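PDB 4REL: UDP-glucose:anthocyanidin 3-O-glucosyltransferase from Clitoria ternatea, which belongs to the plant glycosyltransferases of the GT-B fold, whose two Rossmann-like domains face each other across a cleft. Local coordinates for residues I132-N137 with V210-A215; L22-K27 with L234-L239. All blocks are in the same frame, centred on the assembly; numbering follows the deposited sequence.

Interaction 1 (I132-N137 with V210-A215). With KMP (3,5,7-trihydroxy-2-(4-hydroxyphenyl)-4H-chromen-4-one), chain B.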
loop_
_atom_site.group_PDB
_atom_site.type_symbol
_atom_site.label_atom_id
_atom_site.label_comp_id
_atom_site.label_asym_id
_atom_site.label_seq_id
_atom_site.Cartn_x
_atom_site.Cartn_y
_atom_site.Cartn_z
ATOM N N ILE A 132 -5.338 17.647 -5.365
ATOM C CA ILE A 132 -5.835 16.670 -4.408
ATOM C C ILE A 132 -4.799 15.562 -4.319
ATOM O O ILE A 132 -4.489 14.916 -5.314
ATOM C CB ILE A 132 -7.185 16.095 -4.858
ATOM C CG1 ILE A 132 -8.235 17.212 -4.918
ATOM C CG2 ILE A 132 -7.622 14.971 -3.930
ATOM C CD1 ILE A 132 -9.579 16.780 -5.482
ATOM N N ALA A 133 -4.240 15.365 -3.129
ATOM C CA ALA A 133 -3.189 14.370 -2.943
ATOM C C ALA A 133 -3.782 13.042 -2.473
ATOM O O ALA A 133 -4.640 13.011 -1.579
ATOM C CB ALA A 133 -2.127 14.873 -1.958
ATOM N N PHE A 134 -3.322 11.951 -3.083
ATOM C CA PHE A 134 -3.823 10.612 -2.767
ATOM C C PHE A 134 -2.733 9.870 -1.994
ATOM O O PHE A 134 -1.555 9.915 -2.375
ATOM C CB PHE A 134 -4.168 9.878 -4.075
ATOM C CG PHE A 134 -4.671 8.458 -3.888
ATOM C CD1 PHE A 134 -5.895 8.211 -3.281
ATOM C CD2 PHE A 134 -3.925 7.375 -4.362
ATOM C CE1 PHE A 134 -6.369 6.906 -3.139
ATOM C CE2 PHE A 134 -4.393 6.060 -4.223
ATOM C CZ PHE A 134 -5.625 5.834 -3.603
ATOM N N TRP A 135 -3.128 9.188 -0.920
ATOM C CA TRP A 135 -2.186 8.506 -0.026
ATOM C C TRP A 135 -2.498 7.017 0.089
ATOM O O TRP A 135 -3.348 6.615 0.894
ATOM C CB TRP A 135 -2.267 9.139 1.365
ATOM C CG TRP A 135 -1.188 8.675 2.297
ATOM C CD1 TRP A 135 -1.299 7.732 3.276
ATOM C CD2 TRP A 135 0.168 9.137 2.330
ATOM N NE1 TRP A 135 -0.090 7.577 3.918
ATOM C CE2 TRP A 135 0.820 8.436 3.359
ATOM C CE3 TRP A 135 0.883 10.086 1.594
ATOM C CZ2 TRP A 135 2.168 8.651 3.669
ATOM C CZ3 TRP A 135 2.216 10.295 1.895
ATOM C CH2 TRP A 135 2.848 9.576 2.928
ATOM N N PRO A 136 -1.820 6.185 -0.720
ATOM C CA PRO A 136 -2.097 4.747 -0.689
ATOM C C PRO A 136 -1.115 3.983 0.206
ATOM O O PRO A 136 -1.014 2.765 0.112
ATOM C CB PRO A 136 -1.904 4.347 -2.152
ATOM C CG PRO A 136 -0.751 5.218 -2.587
ATOM C CD PRO A 136 -1.024 6.563 -1.901
ATOM N N ASN A 137 -0.393 4.696 1.057
ATOM C CA ASN A 137 0.580 4.058 1.935
ATOM C C ASN A 137 -0.026 3.805 3.294
ATOM O O ASN A 137 -1.239 3.927 3.465
ATOM C CB ASN A 137 1.803 4.957 2.026
ATOM C CG ASN A 137 2.093 5.614 0.698
ATOM O OD1 ASN A 137 1.988 6.840 0.544
ATOM N ND2 ASN A 137 2.384 4.785 -0.298
ATOM N N VAL A 210 -6.562 12.595 0.254
ATOM C CA VAL A 210 -7.455 11.436 0.249
ATOM C C VAL A 210 -6.682 10.200 0.709
ATOM O O VAL A 210 -5.706 9.793 0.065
ATOM C CB VAL A 210 -8.034 11.198 -1.157
ATOM C CG1 VAL A 210 -8.869 9.908 -1.188
ATOM C CG2 VAL A 210 -8.905 12.376 -1.569
ATOM N N VAL A 211 -7.109 9.616 1.831
ATOM C CA VAL A 211 -6.413 8.468 2.402
ATOM C C VAL A 211 -7.136 7.187 2.004
ATOM O O VAL A 211 -8.347 7.074 2.171
ATOM C CB VAL A 211 -6.319 8.551 3.944
ATOM C CG1 VAL A 211 -5.635 7.302 4.491
ATOM C CG2 VAL A 211 -5.555 9.796 4.377
ATOM N N ASN A 212 -6.373 6.222 1.496
ATOM C CA ASN A 212 -6.909 4.963 0.987
ATOM C C ASN A 212 -7.044 3.960 2.132
ATOM O O ASN A 212 -6.403 2.913 2.131
ATOM C CB ASN A 212 -5.938 4.401 -0.059
ATOM C CG ASN A 212 -6.569 3.347 -0.945
ATOM O OD1 ASN A 212 -7.705 3.506 -1.407
ATOM N ND2 ASN A 212 -5.835 2.254 -1.187
ATOM N N PHE A 213 -7.874 4.278 3.116
ATOM C CA PHE A 213 -7.989 3.423 4.292
ATOM C C PHE A 213 -9.303 3.668 5.033
ATOM O O PHE A 213 -10.181 4.376 4.548
ATOM C CB PHE A 213 -6.789 3.661 5.218
ATOM C CG PHE A 213 -6.517 2.520 6.157
ATOM C CD1 PHE A 213 -6.299 1.243 5.662
ATOM C CD2 PHE A 213 -6.481 2.725 7.527
ATOM C CE1 PHE A 213 -6.050 0.176 6.515
ATOM C CE2 PHE A 213 -6.243 1.666 8.392
ATOM C CZ PHE A 213 -6.023 0.392 7.888
ATOM N N PHE A 214 -9.425 3.070 6.212
ATOM C CA PHE A 214 -10.633 3.158 7.019
ATOM C C PHE A 214 -10.370 4.079 8.205
ATOM O O PHE A 214 -9.575 3.749 9.084
ATOM C CB PHE A 214 -11.004 1.757 7.536
ATOM C CG PHE A 214 -10.961 0.676 6.476
ATOM C CD1 PHE A 214 -11.992 0.547 5.554
ATOM C CD2 PHE A 214 -9.904 -0.224 6.424
ATOM C CE1 PHE A 214 -11.953 -0.450 4.583
ATOM C CE2 PHE A 214 -9.860 -1.226 5.462
ATOM C CZ PHE A 214 -10.886 -1.336 4.539
ATOM N N ALA A 215 -11.032 5.235 8.236
ATOM C CA ALA A 215 -10.805 6.212 9.296
ATOM C C ALA A 215 -11.027 5.609 10.682
ATOM O O ALA A 215 -10.330 5.951 11.641
ATOM C CB ALA A 215 -11.708 7.425 9.094
HETATM C C1 KMP B . 8.365 5.370 2.890
HETATM C C2 KMP B . 7.195 4.941 2.287
HETATM C C3 KMP B . 7.276 4.274 0.970
HETATM C C4 KMP B . 8.597 4.079 0.339
HETATM C C5 KMP B . 9.713 4.548 1.021
HETATM C C6 KMP B . 9.594 5.175 2.264
HETATM C C9 KMP B . 6.058 3.791 0.278
HETATM C C10 KMP B . 6.230 3.136 -1.039
HETATM C C11 KMP B . 7.615 2.993 -1.594
HETATM C C14 KMP B . 7.882 2.341 -2.915
HETATM C C15 KMP B . 6.866 2.071 -3.830
HETATM C C16 KMP B . 7.152 1.464 -5.042
HETATM C C17 KMP B . 8.457 1.115 -5.351
HETATM C C18 KMP B . 9.477 1.382 -4.447
HETATM C C19 KMP B . 9.189 1.995 -3.235
HETATM O O12 KMP B . 8.705 3.460 -0.885
HETATM O O13 KMP B . 4.927 3.942 0.799
HETATM O O24 KMP B . 8.731 0.514 -6.543
HETATM O O27 KMP B . 5.119 2.680 -1.681
HETATM O O29 KMP B . 10.723 5.615 2.885
HETATM O O30 KMP B . 5.983 5.122 2.880
HETATM O O HOH W 1 -3.280 1.112 -0.225
#
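Val210 pairs with Phe134 where two neighbouring parallel strands, 131-135 and 208-211, come to their C-terminal ends; the two CA atoms are 4.8 Å apart. Both backbone polar atoms of Val210 are used: its N donates to Ala133 O at 2.7 Å, and its O accepts from Trp135 N at 2.8 Å. A further bond, Asn212 N to Trp135 O at 3.1 Å, forms as the chain leaves the strand in an inverse gamma turn centred on Asn212.

The two methyls of Val210 divide their work. CG1, anti to the backbone N (chi1 175°), lies 4.0 Å from Phe134 CD1, while CG2 meets Ile132 CG2 at 3.7 Å. Farther round the same ring, Phe134 CZ comes 3.8 Å from Asn212 CG, ring and amide planes inclined by 55°. Pro20 of helix 18-31 touches both side chains.

Beyond the strand ends, Asn137 holds OD1 over the centre of the Trp135 ring and brings ND2 within 2.9 Å of KMP O13. Just before it, one water donates to Pro136 O and accepts from Asn212 ND2, so that water carries the polar link between the two segments past the last direct backbone bond, next to a residue that lines the ligand pocket.

Interaction 2 (L22-K27 with L234-L239)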
loop_
_atom_site.group_PDB
_atom_site.type_symbol
_atom_site.label_atom_id
_atom_site.label_comp_id
_atom_site.label_asym_id
_atom_site.label_seq_id
_atom_site.Cartn_x
_atom_site.Cartn_y
_atom_site.Cartn_z
ATOM N N LEU A 22 -6.268 3.844 -9.624
ATOM C CA LEU A 22 -7.248 3.519 -10.668
ATOM C C LEU A 22 -8.577 3.184 -10.028
ATOM O O LEU A 22 -9.637 3.558 -10.538
ATOM C CB LEU A 22 -6.789 2.347 -11.537
ATOM C CG LEU A 22 -7.811 1.883 -12.573
ATOM C CD1 LEU A 22 -8.132 3.016 -13.510
ATOM C CD2 LEU A 22 -7.234 0.697 -13.343
ATOM N N ASN A 23 -8.518 2.483 -8.903
ATOM C CA ASN A 23 -9.719 2.124 -8.156
ATOM C C ASN A 23 -10.518 3.375 -7.804
ATOM O O ASN A 23 -11.728 3.441 -8.025
ATOM C CB ASN A 23 -9.315 1.383 -6.887
ATOM C CG ASN A 23 -10.482 0.716 -6.197
ATOM O OD1 ASN A 23 -11.383 0.165 -6.844
ATOM N ND2 ASN A 23 -10.465 0.741 -4.866
ATOM N N LEU A 24 -9.838 4.378 -7.264
ATOM C CA LEU A 24 -10.514 5.624 -6.902
ATOM C C LEU A 24 -11.082 6.341 -8.127
ATOM O O LEU A 24 -12.232 6.797 -8.123
ATOM C CB LEU A 24 -9.558 6.549 -6.146
ATOM C CG LEU A 24 -10.120 7.942 -5.819
ATOM C CD1 LEU A 24 -11.283 7.852 -4.841
ATOM C CD2 LEU A 24 -9.013 8.833 -5.246
ATOM N N VAL A 25 -10.284 6.437 -9.184
ATOM C CA VAL A 25 -10.742 7.104 -10.409
ATOM C C VAL A 25 -11.944 6.385 -11.029
ATOM O O VAL A 25 -12.880 7.028 -11.523
ATOM C CB VAL A 25 -9.584 7.235 -11.433
ATOM C CG1 VAL A 25 -10.104 7.709 -12.791
ATOM C CG2 VAL A 25 -8.526 8.205 -10.903
ATOM N N LEU A 26 -11.935 5.052 -10.994
ATOM C CA LEU A 26 -13.089 4.291 -11.482
ATOM C C LEU A 26 -14.357 4.666 -10.711
ATOM O O LEU A 26 -15.424 4.827 -11.308
ATOM C CB LEU A 26 -12.838 2.780 -11.394
ATOM C CG LEU A 26 -11.878 2.202 -12.435
ATOM C CD1 LEU A 26 -11.474 0.780 -12.093
ATOM C CD2 LEU A 26 -12.499 2.235 -13.830
ATOM N N LYS A 27 -14.241 4.806 -9.395
ATOM C CA LYS A 27 -15.402 5.166 -8.568
ATOM C C LYS A 27 -15.890 6.566 -8.910
ATOM O O LYS A 27 -17.091 6.803 -9.028
ATOM C CB LYS A 27 -15.059 5.103 -7.076
ATOM C CG LYS A 27 -14.797 3.690 -6.543
ATOM C CD LYS A 27 -14.243 3.737 -5.114
ATOM C CE LYS A 27 -13.722 2.370 -4.687
ATOM N NZ LYS A 27 -13.173 2.421 -3.298
ATOM N N LEU A 234 -9.724 13.384 3.865
ATOM C CA LEU A 234 -10.849 12.554 3.445
ATOM C C LEU A 234 -10.407 11.099 3.355
ATOM O O LEU A 234 -9.327 10.803 2.825
ATOM C CB LEU A 234 -11.366 13.022 2.076
ATOM C CG LEU A 234 -11.827 14.477 1.930
ATOM C CD1 LEU A 234 -12.123 14.833 0.454
ATOM C CD2 LEU A 234 -13.051 14.726 2.796
ATOM N N TYR A 235 -11.229 10.192 3.878
ATOM C CA TYR A 235 -10.946 8.764 3.756
ATOM C C TYR A 235 -11.927 8.157 2.758
ATOM O O TYR A 235 -13.140 8.297 2.908
ATOM C CB TYR A 235 -11.091 8.050 5.104
ATOM C CG TYR A 235 -9.979 8.278 6.105
ATOM C CD1 TYR A 235 -9.053 7.278 6.384
ATOM C CD2 TYR A 235 -9.868 9.483 6.787
ATOM C CE1 TYR A 235 -8.034 7.483 7.319
ATOM C CE2 TYR A 235 -8.862 9.692 7.717
ATOM C CZ TYR A 235 -7.950 8.691 7.973
ATOM O OH TYR A 235 -6.967 8.916 8.904
ATOM N N VAL A 236 -11.399 7.504 1.730
ATOM C CA VAL A 236 -12.233 6.773 0.787
ATOM C C VAL A 236 -11.881 5.296 0.883
ATOM O O VAL A 236 -10.703 4.925 0.861
ATOM C CB VAL A 236 -12.051 7.292 -0.643
ATOM C CG1 VAL A 236 -12.855 6.448 -1.633
ATOM C CG2 VAL A 236 -12.488 8.745 -0.712
ATOM N N VAL A 237 -12.916 4.471 1.026
ATOM C CA VAL A 237 -12.764 3.039 1.260
ATOM C C VAL A 237 -11.893 2.416 0.177
ATOM O O VAL A 237 -12.170 2.575 -1.017
ATOM C CB VAL A 237 -14.149 2.348 1.300
ATOM C CG1 VAL A 237 -14.021 0.845 1.145
ATOM C CG2 VAL A 237 -14.866 2.693 2.597
ATOM N N PRO A 238 -10.835 1.702 0.588
ATOM C CA PRO A 238 -9.836 1.140 -0.334
ATOM C C PRO A 238 -10.284 -0.121 -1.059
ATOM O O PRO A 238 -9.582 -0.564 -1.968
ATOM C CB PRO A 238 -8.664 0.789 0.598
ATOM C CG PRO A 238 -9.307 0.569 1.933
ATOM C CD PRO A 238 -10.416 1.577 1.997
ATOM N N LEU A 239 -11.414 -0.697 -0.649
ATOM C CA LEU A 239 -11.932 -1.912 -1.267
ATOM C C LEU A 239 -12.134 -1.713 -2.760
ATOM O O LEU A 239 -12.481 -0.614 -3.200
ATOM C CB LEU A 239 -13.258 -2.320 -0.616
ATOM C CG LEU A 239 -13.151 -2.685 0.866
ATOM C CD1 LEU A 239 -14.516 -3.070 1.433
ATOM C CD2 LEU A 239 -12.145 -3.810 1.062
#
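Helix 18-31 passes beside the chain that runs on from strand 233-235, with Asn23 CA 7.9 Å from Pro238 CA and Leu24 CA 8.0 Å from Val236 CA. Two side chains, one helical turn apart, converge on a single backbone oxygen, Leu239 O. Asn23 supplies ND2 at 2.9 Å from Leu239 O in a nearly straight bond (174° at the hydrogen); the acceptor lies in the plane of the amide, but the donor stands well above the carbonyl plane, 56° out of it. Lys27 reaches the same oxygen with its chain extended beyond CG, placing NZ 3.1 Å from Leu239 O and nearly in line with the C=O bond. The lysine charge would probably polarise this carbonyl, and the two donors share its oxygen by coming from different directions.

In the Rossmann-like N-terminal domain, this helix follows the first strand, 6-10, and lies against the parallel sheet, of which 233-235 is an outermost strand. The chain at 236-239 leaves that sheet on its way to the second domain, whose helix 346-354 sends Met350 against Pro238 and Leu239. The C-terminal helix 431-445 also comes here, with Phe436 touching Lys27 and Ala432 touching Val237.

Asn23 has a second hold on the departing chain, since its OD1 accepts from Cys241 N. Toward the sheet the contact turns apolar: Leu24, its CG anti to the backbone N (chi1 175°), brings CD1 to 3.8 Å from Val236 CG1, the two side chains crossing at about a right angle.

How the interactions relate
Interactions 1 and 2 adjoin, their centres 8 Å apart, and along the chain the first is nested inside the loop closed by the second. They meet through the sheet: Val211 N lies 2.7 Å from Leu234 O and Val211 O lies 3.1 Å from Val236 N, both probable hydrogen bonds between strand 208-211 and the 234-236 stretch. Helix 18-31 serves both, since Leu24 touches Phe134 as well as Val236. Only interaction 1 reaches the ligand pocket itself, through Asn137; the side chain of Pro238 in interaction 2 stays about 14 Å from KMP. His17, which hydrogen-bonds KMP through NE2, immediately precedes helix 18-31.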